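Local coordinates for protein citrate lyase (Yersinia pestis, PDB 3QLL) that is a putative citrate lyase beta subunit, similar to CitE, and probably acts as a magnesium-dependent lyase, at residues G185-A190 against P223-P228; R212-C217 against F248-K253. All blocks are in the same frame, centred on the assembly; numbering follows the deposited sequence.

Contact 1 of 2, residues G185-A190 against P223-P228; sequences GLIFGA and PAIDAP
Leu-186 and Ile-187 pair in parallel register with Ala-224 and Ile-225, joining the sixth and seventh strands of a closed eight-stranded beta/alpha barrel, the TIM-barrel fold of the HpcH/HpaI aldolase/citrate lyase family. Three backbone hydrogen bonds run between them as a ladder. Leu-186 N gives to Pro-223 O at 3.3 Å, the longest rung; Leu-186 O accepts a hydrogen bond from Ile-225 N at 2.7 Å; and Ile-225 O receives Phe-188 N at 2.9 Å. Ile-225 O also receives a CA-H...O contact, 3.2 Å from Ile-187 CA. On their other sides the strands bond to their next neighbours: Ile-187 pairs with Gly-162 and Ile-164, Asp-226 with Ala-252. Inside the barrel, Ile-187 CG1 meets Ile-225 CB at 3.8 Å, the two branched chains passing at an angle. Phe-188, Leu-186 and Ala-224 turn to the other face, under helix 203-220 and its neighbours. The carboxylate of Asp-226 is buried yet fully engaged: OD2 forms a salt bridge with Lys-253 and OD1 one with Arg-210, while OD1 also accepts a weak hydrogen bond from Ala-227 N. CG of Asp-226 stands anti to the backbone N (chi1 -165°), which brings the carboxylate alongside the Phe-188 ring, their planes 18° apart. The side chain of Ile-187 is about 7 Å from that of Arg-107, a predicted substrate-binding residue, and that of Phe-188 about 7 Å from that of Glu-165, predicted to bind substrate and magnesium. Past the ladder, Ala-227 CB packs against Ala-190 CB at 3.6 Å.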
ATOM      1  N   GLY A 185      -5.092 -20.366  -5.804  1.00 49.09           N
ATOM      2  CA  GLY A 185      -5.570 -19.035  -6.113  1.00 52.65           C
ATOM      3  C   GLY A 185      -6.256 -18.393  -4.918  1.00 53.17           C
ATOM      4  O   GLY A 185      -6.659 -19.062  -3.958  1.00 54.13           O
ATOM      5  N   LEU A 186      -6.359 -17.071  -4.966  1.00 52.64           N
ATOM      6  CA  LEU A 186      -7.058 -16.312  -3.941  1.00 45.38           C
ATOM      7  C   LEU A 186      -8.136 -15.398  -4.580  1.00 43.68           C
ATOM      8  O   LEU A 186      -7.866 -14.673  -5.543  1.00 45.47           O
ATOM      9  CB  LEU A 186      -6.068 -15.477  -3.145  1.00 38.64           C
ATOM     10  CG  LEU A 186      -5.085 -16.244  -2.261  1.00 40.04           C
ATOM     11  CD1 LEU A 186      -4.068 -15.280  -1.655  1.00 34.17           C
ATOM     12  CD2 LEU A 186      -5.844 -17.023  -1.134  1.00 30.76           C
ATOM     13  N   ILE A 187      -9.315 -15.387  -3.984  1.00 42.24           N
ATOM     14  CA  ILE A 187     -10.378 -14.504  -4.379  1.00 41.47           C
ATOM     15  C   ILE A 187     -10.390 -13.273  -3.436  1.00 47.82           C
ATOM     16  O   ILE A 187     -10.122 -13.396  -2.239  1.00 43.25           O
ATOM     17  CB  ILE A 187     -11.764 -15.223  -4.324  1.00 52.40           C
ATOM     18  CG1 ILE A 187     -11.787 -16.408  -5.289  1.00 42.91           C
ATOM     19  CG2 ILE A 187     -12.893 -14.271  -4.651  1.00 51.05           C
ATOM     20  CD1 ILE A 187     -12.959 -17.329  -5.097  1.00 39.33           C
ATOM     21  N   PHE A 188     -10.571 -12.077  -3.997  1.00 48.69           N
ATOM     22  CA  PHE A 188     -10.748 -10.866  -3.196  1.00 44.68           C
ATOM     23  C   PHE A 188     -12.183 -10.766  -2.764  1.00 48.52           C
ATOM     24  O   PHE A 188     -13.106 -10.909  -3.580  1.00 46.75           O
ATOM     25  CB  PHE A 188     -10.402  -9.636  -4.013  1.00 46.24           C
ATOM     26  CG  PHE A 188     -10.423  -8.336  -3.234  1.00 47.34           C
ATOM     27  CD1 PHE A 188      -9.678  -8.191  -2.068  1.00 45.31           C
ATOM     28  CD2 PHE A 188     -11.152  -7.243  -3.700  1.00 47.90           C
ATOM     29  CE1 PHE A 188      -9.666  -6.984  -1.362  1.00 46.04           C
ATOM     30  CE2 PHE A 188     -11.149  -6.024  -2.993  1.00 51.39           C
ATOM     31  CZ  PHE A 188     -10.407  -5.897  -1.827  1.00 46.75           C
ATOM     32  N   GLY A 189     -12.416 -10.506  -1.490  1.00 47.85           N
ATOM     33  CA  GLY A 189     -13.802 -10.305  -1.070  1.00 40.74           C
ATOM     34  C   GLY A 189     -14.051  -8.821  -0.795  1.00 47.17           C
ATOM     35  O   GLY A 189     -14.007  -8.392   0.375  1.00 42.08           O
ATOM     36  N   ALA A 190     -14.313  -8.046  -1.852  1.00 40.03           N
ATOM     37  CA  ALA A 190     -14.440  -6.576  -1.745  1.00 49.68           C
ATOM     38  C   ALA A 190     -15.528  -6.134  -0.752  1.00 43.44           C
ATOM     39  O   ALA A 190     -15.268  -5.274   0.097  1.00 45.79           O
ATOM     40  CB  ALA A 190     -14.678  -5.936  -3.133  1.00 41.69           C
ATOM     41  N   PRO A 223      -3.063 -17.466  -9.433  1.00 46.21           N
ATOM     42  CA  PRO A 223      -3.872 -16.359  -9.942  1.00 36.91           C
ATOM     43  C   PRO A 223      -4.587 -15.628  -8.817  1.00 42.34           C
ATOM     44  O   PRO A 223      -4.919 -16.250  -7.779  1.00 51.75           O
ATOM     45  CB  PRO A 223      -4.894 -17.035 -10.839  1.00 42.78           C
ATOM     46  CG  PRO A 223      -4.991 -18.412 -10.332  1.00 45.63           C
ATOM     47  CD  PRO A 223      -3.683 -18.769  -9.694  1.00 42.36           C
ATOM     48  N   ALA A 224      -4.753 -14.315  -8.992  1.00 45.99           N
ATOM     49  CA  ALA A 224      -5.636 -13.501  -8.160  1.00 38.63           C
ATOM     50  C   ALA A 224      -6.998 -13.448  -8.822  1.00 43.19           C
ATOM     51  O   ALA A 224      -7.106 -13.225 -10.035  1.00 38.70           O
ATOM     52  CB  ALA A 224      -5.084 -12.125  -8.001  1.00 39.75           C
ATOM     53  N   ILE A 225      -8.038 -13.729  -8.055  1.00 43.45           N
ATOM     54  CA  ILE A 225      -9.373 -13.674  -8.602  1.00 50.30           C
ATOM     55  C   ILE A 225     -10.177 -12.529  -8.023  1.00 50.85           C
ATOM     56  O   ILE A 225     -10.445 -12.511  -6.824  1.00 43.98           O
ATOM     57  CB  ILE A 225     -10.118 -14.981  -8.359  1.00 61.33           C
ATOM     58  CG1 ILE A 225      -9.288 -16.158  -8.889  1.00 54.50           C
ATOM     59  CG2 ILE A 225     -11.500 -14.923  -9.010  1.00 65.37           C
ATOM     60  CD1 ILE A 225      -9.659 -17.473  -8.272  1.00 56.79           C
ATOM     61  N   ASP A 226     -10.612 -11.612  -8.888  1.00 37.88           N
ATOM     62  CA  ASP A 226     -11.338 -10.445  -8.416  1.00 40.75           C
ATOM     63  C   ASP A 226     -12.727 -10.790  -7.845  1.00 51.13           C
ATOM     64  O   ASP A 226     -13.374 -11.792  -8.237  1.00 48.47           O
ATOM     65  CB  ASP A 226     -11.462  -9.389  -9.522  1.00 47.84           C
ATOM     66  CG  ASP A 226     -11.890  -8.018  -8.979  1.00 51.65           C
ATOM     67  OD1 ASP A 226     -11.654  -7.727  -7.767  1.00 44.06           O
ATOM     68  OD2 ASP A 226     -12.445  -7.230  -9.776  1.00 52.24           O
ATOM     69  N   ALA A 227     -13.144  -9.915  -6.927  1.00 39.97           N
ATOM     70  CA  ALA A 227     -14.456  -9.906  -6.327  1.00 45.44           C
ATOM     71  C   ALA A 227     -15.547  -9.847  -7.380  1.00 49.01           C
ATOM     72  O   ALA A 227     -15.322  -9.355  -8.487  1.00 52.78           O
ATOM     73  CB  ALA A 227     -14.578  -8.733  -5.357  1.00 33.29           C
ATOM     74  N   PRO A 228     -16.733 -10.372  -7.031  1.00 50.86           N
ATOM     75  CA  PRO A 228     -17.905 -10.198  -7.896  1.00 47.26           C
ATOM     76  C   PRO A 228     -18.363  -8.740  -7.905  1.00 58.15           C
ATOM     77  O   PRO A 228     -18.278  -8.065  -6.872  1.00 59.80           O
ATOM     78  CB  PRO A 228     -18.975 -11.084  -7.244  1.00 45.87           C
ATOM     79  CG  PRO A 228     -18.530 -11.272  -5.825  1.00 41.64           C
ATOM     80  CD  PRO A 228     -17.020 -11.171  -5.822  1.00 45.38           C
TER

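Contact 2 of 2, residues R212-C217 against F248-K253; sequences RLVSAC and FGFSAK
A helix-to-loop packing in the outer layer of the beta/alpha barrel joins helix 203-220, which precedes strand 224-226, to the turn that leads from helix 235-248 into strand 252-255. Val-214 carries most of it, with its two methyls doing different work. CG2 sits over one face of the Phe-250 ring, a CH-pi contact 3.6 Å from the ring centroid and 19° off the normal. Its offset runs toward the CE2 side of the rim, where Val-214 CG2 comes within 3.4 Å of Phe-250 CE2. CG1 stands anti to the backbone N of Val-214 (chi1 171°) and reaches the peptide oxygens of the turn, 3.5 Å from Phe-248 O and 3.9 Å from Gly-249 O. These are van der Waals approaches of a methyl to carbonyls. Gly-249 closes the preceding helix in a Schellman motif, its positive phi of 110° letting the chain swing out toward the strand. Phe-250, with CG anti to its carbonyl carbon, swings its ring back to the helix, where it also touches Ala-224 and Asp-226 of the intervening strand and Ala-245 of helix 235-248. The ring thus fills the junction between helix 203-220, helix 235-248 and the barrel wall. Val-214 also packs on Ile-197, and Phe-248 on Pro-205, both of a second subunit, so the turn lies close to a subunit interface. Leu-213, the residue before Val-214, crosses Phe-250 at about a right angle and brings its CD2 methyl obliquely to Phe-250 CE1, at 4.1 Å.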
ATOM      1  N   ARG A 212      -2.045  -5.342  -3.116  1.00 44.50           N
ATOM      2  CA  ARG A 212      -1.351  -6.213  -2.176  1.00 48.49           C
ATOM      3  C   ARG A 212      -1.752  -7.668  -2.376  1.00 42.15           C
ATOM      4  O   ARG A 212      -0.918  -8.568  -2.255  1.00 47.55           O
ATOM      5  CB  ARG A 212      -1.606  -5.773  -0.731  1.00 55.01           C
ATOM      6  CG  ARG A 212      -0.587  -6.318   0.214  1.00 59.42           C
ATOM      7  CD  ARG A 212      -0.722  -5.786   1.627  1.00 63.30           C
ATOM      8  NE  ARG A 212       0.026  -6.604   2.579  1.00 55.00           N
ATOM      9  CZ  ARG A 212      -0.115  -6.485   3.882  1.00 55.20           C
ATOM     10  NH1 ARG A 212      -0.961  -5.574   4.337  1.00 58.53           N
ATOM     11  NH2 ARG A 212       0.585  -7.248   4.713  1.00 52.47           N
ATOM     12  N   LEU A 213      -3.023  -7.911  -2.692  1.00 38.27           N
ATOM     13  CA  LEU A 213      -3.433  -9.288  -2.942  1.00 37.62           C
ATOM     14  C   LEU A 213      -2.771  -9.857  -4.205  1.00 42.66           C
ATOM     15  O   LEU A 213      -2.151 -10.934  -4.152  1.00 43.30           O
ATOM     16  CB  LEU A 213      -4.947  -9.396  -3.047  1.00 48.83           C
ATOM     17  CG  LEU A 213      -5.447 -10.771  -3.510  1.00 59.97           C
ATOM     18  CD1 LEU A 213      -5.061 -11.832  -2.499  1.00 62.46           C
ATOM     19  CD2 LEU A 213      -6.943 -10.772  -3.710  1.00 65.11           C
ATOM     20  N   VAL A 214      -2.817  -9.095  -5.299  1.00 38.09           N
ATOM     21  CA  VAL A 214      -2.244  -9.532  -6.579  1.00 39.12           C
ATOM     22  C   VAL A 214      -0.735  -9.808  -6.422  1.00 52.81           C
ATOM     23  O   VAL A 214      -0.239 -10.851  -6.843  1.00 45.65           O
ATOM     24  CB  VAL A 214      -2.494  -8.478  -7.695  1.00 39.02           C
ATOM     25  CG1 VAL A 214      -1.720  -8.811  -8.958  1.00 43.45           C
ATOM     26  CG2 VAL A 214      -3.955  -8.411  -8.001  1.00 38.28           C
ATOM     27  N   SER A 215      -0.024  -8.900  -5.765  1.00 41.90           N
ATOM     28  CA  SER A 215       1.404  -9.083  -5.512  1.00 48.14           C
ATOM     29  C   SER A 215       1.752 -10.415  -4.792  1.00 44.89           C
ATOM     30  O   SER A 215       2.670 -11.104  -5.166  1.00 47.25           O
ATOM     31  CB  SER A 215       1.949  -7.893  -4.716  1.00 48.15           C
ATOM     32  OG  SER A 215       3.267  -8.156  -4.299  1.00 68.75           O
ATOM     33  N   ALA A 216       0.985 -10.759  -3.775  1.00 42.09           N
ATOM     34  CA  ALA A 216       1.174 -11.963  -2.985  1.00 43.54           C
ATOM     35  C   ALA A 216       0.923 -13.212  -3.829  1.00 49.87           C
ATOM     36  O   ALA A 216       1.707 -14.180  -3.795  1.00 55.37           O
ATOM     37  CB  ALA A 216       0.258 -11.937  -1.739  1.00 39.21           C
ATOM     38  N   CYS A 217      -0.123 -13.152  -4.648  1.00 37.83           N
ATOM     39  CA  CYS A 217      -0.424 -14.211  -5.622  1.00 47.59           C
ATOM     40  C   CYS A 217       0.696 -14.448  -6.623  1.00 44.36           C
ATOM     41  O   CYS A 217       1.160 -15.604  -6.781  1.00 49.36           O
ATOM     42  CB  CYS A 217      -1.745 -13.891  -6.365  1.00 35.90           C
ATOM     43  SG  CYS A 217      -3.174 -14.089  -5.175  1.00 42.34           S
ATOM     44  N   PHE A 248      -4.651  -4.465 -13.175  1.00 41.40           N
ATOM     45  CA  PHE A 248      -3.975  -4.646 -11.890  1.00 53.46           C
ATOM     46  C   PHE A 248      -3.170  -5.957 -11.803  1.00 52.97           C
ATOM     47  O   PHE A 248      -2.201  -6.045 -11.030  1.00 47.21           O
ATOM     48  CB  PHE A 248      -4.999  -4.577 -10.747  1.00 44.41           C
ATOM     49  CG  PHE A 248      -4.972  -3.324  -9.990  1.00 39.94           C
ATOM     50  CD1 PHE A 248      -4.962  -2.097 -10.651  1.00 49.84           C
ATOM     51  CD2 PHE A 248      -4.943  -3.336  -8.600  1.00 44.63           C
ATOM     52  CE1 PHE A 248      -4.939  -0.911  -9.946  1.00 49.36           C
ATOM     53  CE2 PHE A 248      -4.914  -2.151  -7.876  1.00 46.58           C
ATOM     54  CZ  PHE A 248      -4.911  -0.933  -8.555  1.00 54.07           C
ATOM     55  N   GLY A 249      -3.530  -6.926 -12.662  1.00 54.90           N
ATOM     56  CA  GLY A 249      -2.914  -8.249 -12.670  1.00 50.02           C
ATOM     57  C   GLY A 249      -3.748  -9.442 -12.205  1.00 45.12           C
ATOM     58  O   GLY A 249      -3.232 -10.531 -12.068  1.00 55.64           O
ATOM     59  N   PHE A 250      -5.012  -9.219 -11.883  1.00 38.26           N
ATOM     60  CA  PHE A 250      -6.016 -10.286 -11.726  1.00 37.27           C
ATOM     61  C   PHE A 250      -6.164 -11.101 -13.032  1.00 53.16           C
ATOM     62  O   PHE A 250      -6.084 -10.537 -14.133  1.00 51.35           O
ATOM     63  CB  PHE A 250      -7.397  -9.705 -11.330  1.00 43.75           C
ATOM     64  CG  PHE A 250      -7.470  -9.202  -9.907  1.00 46.00           C
ATOM     65  CD1 PHE A 250      -7.787 -10.062  -8.861  1.00 46.23           C
ATOM     66  CD2 PHE A 250      -7.168  -7.886  -9.610  1.00 39.86           C
ATOM     67  CE1 PHE A 250      -7.827  -9.600  -7.549  1.00 42.17           C
ATOM     68  CE2 PHE A 250      -7.203  -7.416  -8.319  1.00 44.65           C
ATOM     69  CZ  PHE A 250      -7.537  -8.267  -7.282  1.00 44.05           C
ATOM     70  N   SER A 251      -6.342 -12.420 -12.895  1.00 48.98           N
ATOM     71  CA  SER A 251      -6.411 -13.322 -14.041  1.00 48.65           C
ATOM     72  C   SER A 251      -7.841 -13.723 -14.256  1.00 57.54           C
ATOM     73  O   SER A 251      -8.170 -14.321 -15.282  1.00 54.55           O
ATOM     74  CB  SER A 251      -5.580 -14.597 -13.776  1.00 44.91           C
ATOM     75  OG  SER A 251      -4.239 -14.276 -13.436  1.00 72.58           O
ATOM     76  N   ALA A 252      -8.683 -13.441 -13.266  1.00 46.58           N
ATOM     77  CA  ALA A 252     -10.062 -13.881 -13.321  1.00 46.16           C
ATOM     78  C   ALA A 252     -10.907 -13.034 -12.420  1.00 48.50           C
ATOM     79  O   ALA A 252     -10.391 -12.330 -11.574  1.00 46.01           O
ATOM     80  CB  ALA A 252     -10.182 -15.344 -12.947  1.00 43.34           C
ATOM     81  N   LYS A 253     -12.214 -13.189 -12.538  1.00 44.68           N
ATOM     82  CA  LYS A 253     -13.142 -12.433 -11.723  1.00 50.63           C
ATOM     83  C   LYS A 253     -14.383 -13.283 -11.375  1.00 55.75           C
ATOM     84  O   LYS A 253     -14.922 -14.002 -12.227  1.00 50.76           O
ATOM     85  CB  LYS A 253     -13.554 -11.137 -12.452  1.00 50.87           C
ATOM     86  CG  LYS A 253     -14.512 -10.226 -11.712  1.00 44.04           C
ATOM     87  CD  LYS A 253     -14.680  -8.888 -12.454  1.00 52.90           C
ATOM     88  CE  LYS A 253     -15.614  -7.922 -11.704  1.00 51.07           C
ATOM     89  NZ  LYS A 253     -15.048  -7.450 -10.407  1.00 44.61           N
TER

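Both contacts are buried and share one side of the barrel, their centres 7 Å apart, but they belong to different layers. Contact 1 is wall: main-chain bonding between adjacent strands, near the centre of the chain. Contact 2 lies farther out, about 12 Å from that centre, and is apolar packing of a helix on a turn, with a second subunit alongside. Strand 224-226 gives contact 1 a segment and the helix before it, 203-220, gives one to contact 2. Lys-253 ties the two directly: besides its salt bridge to Asp-226, its NZ lies 2.7 Å from Ala-227 O, a probable hydrogen bond, while Phe-250 CD1 packs 3.2 Å from Asp-226 N.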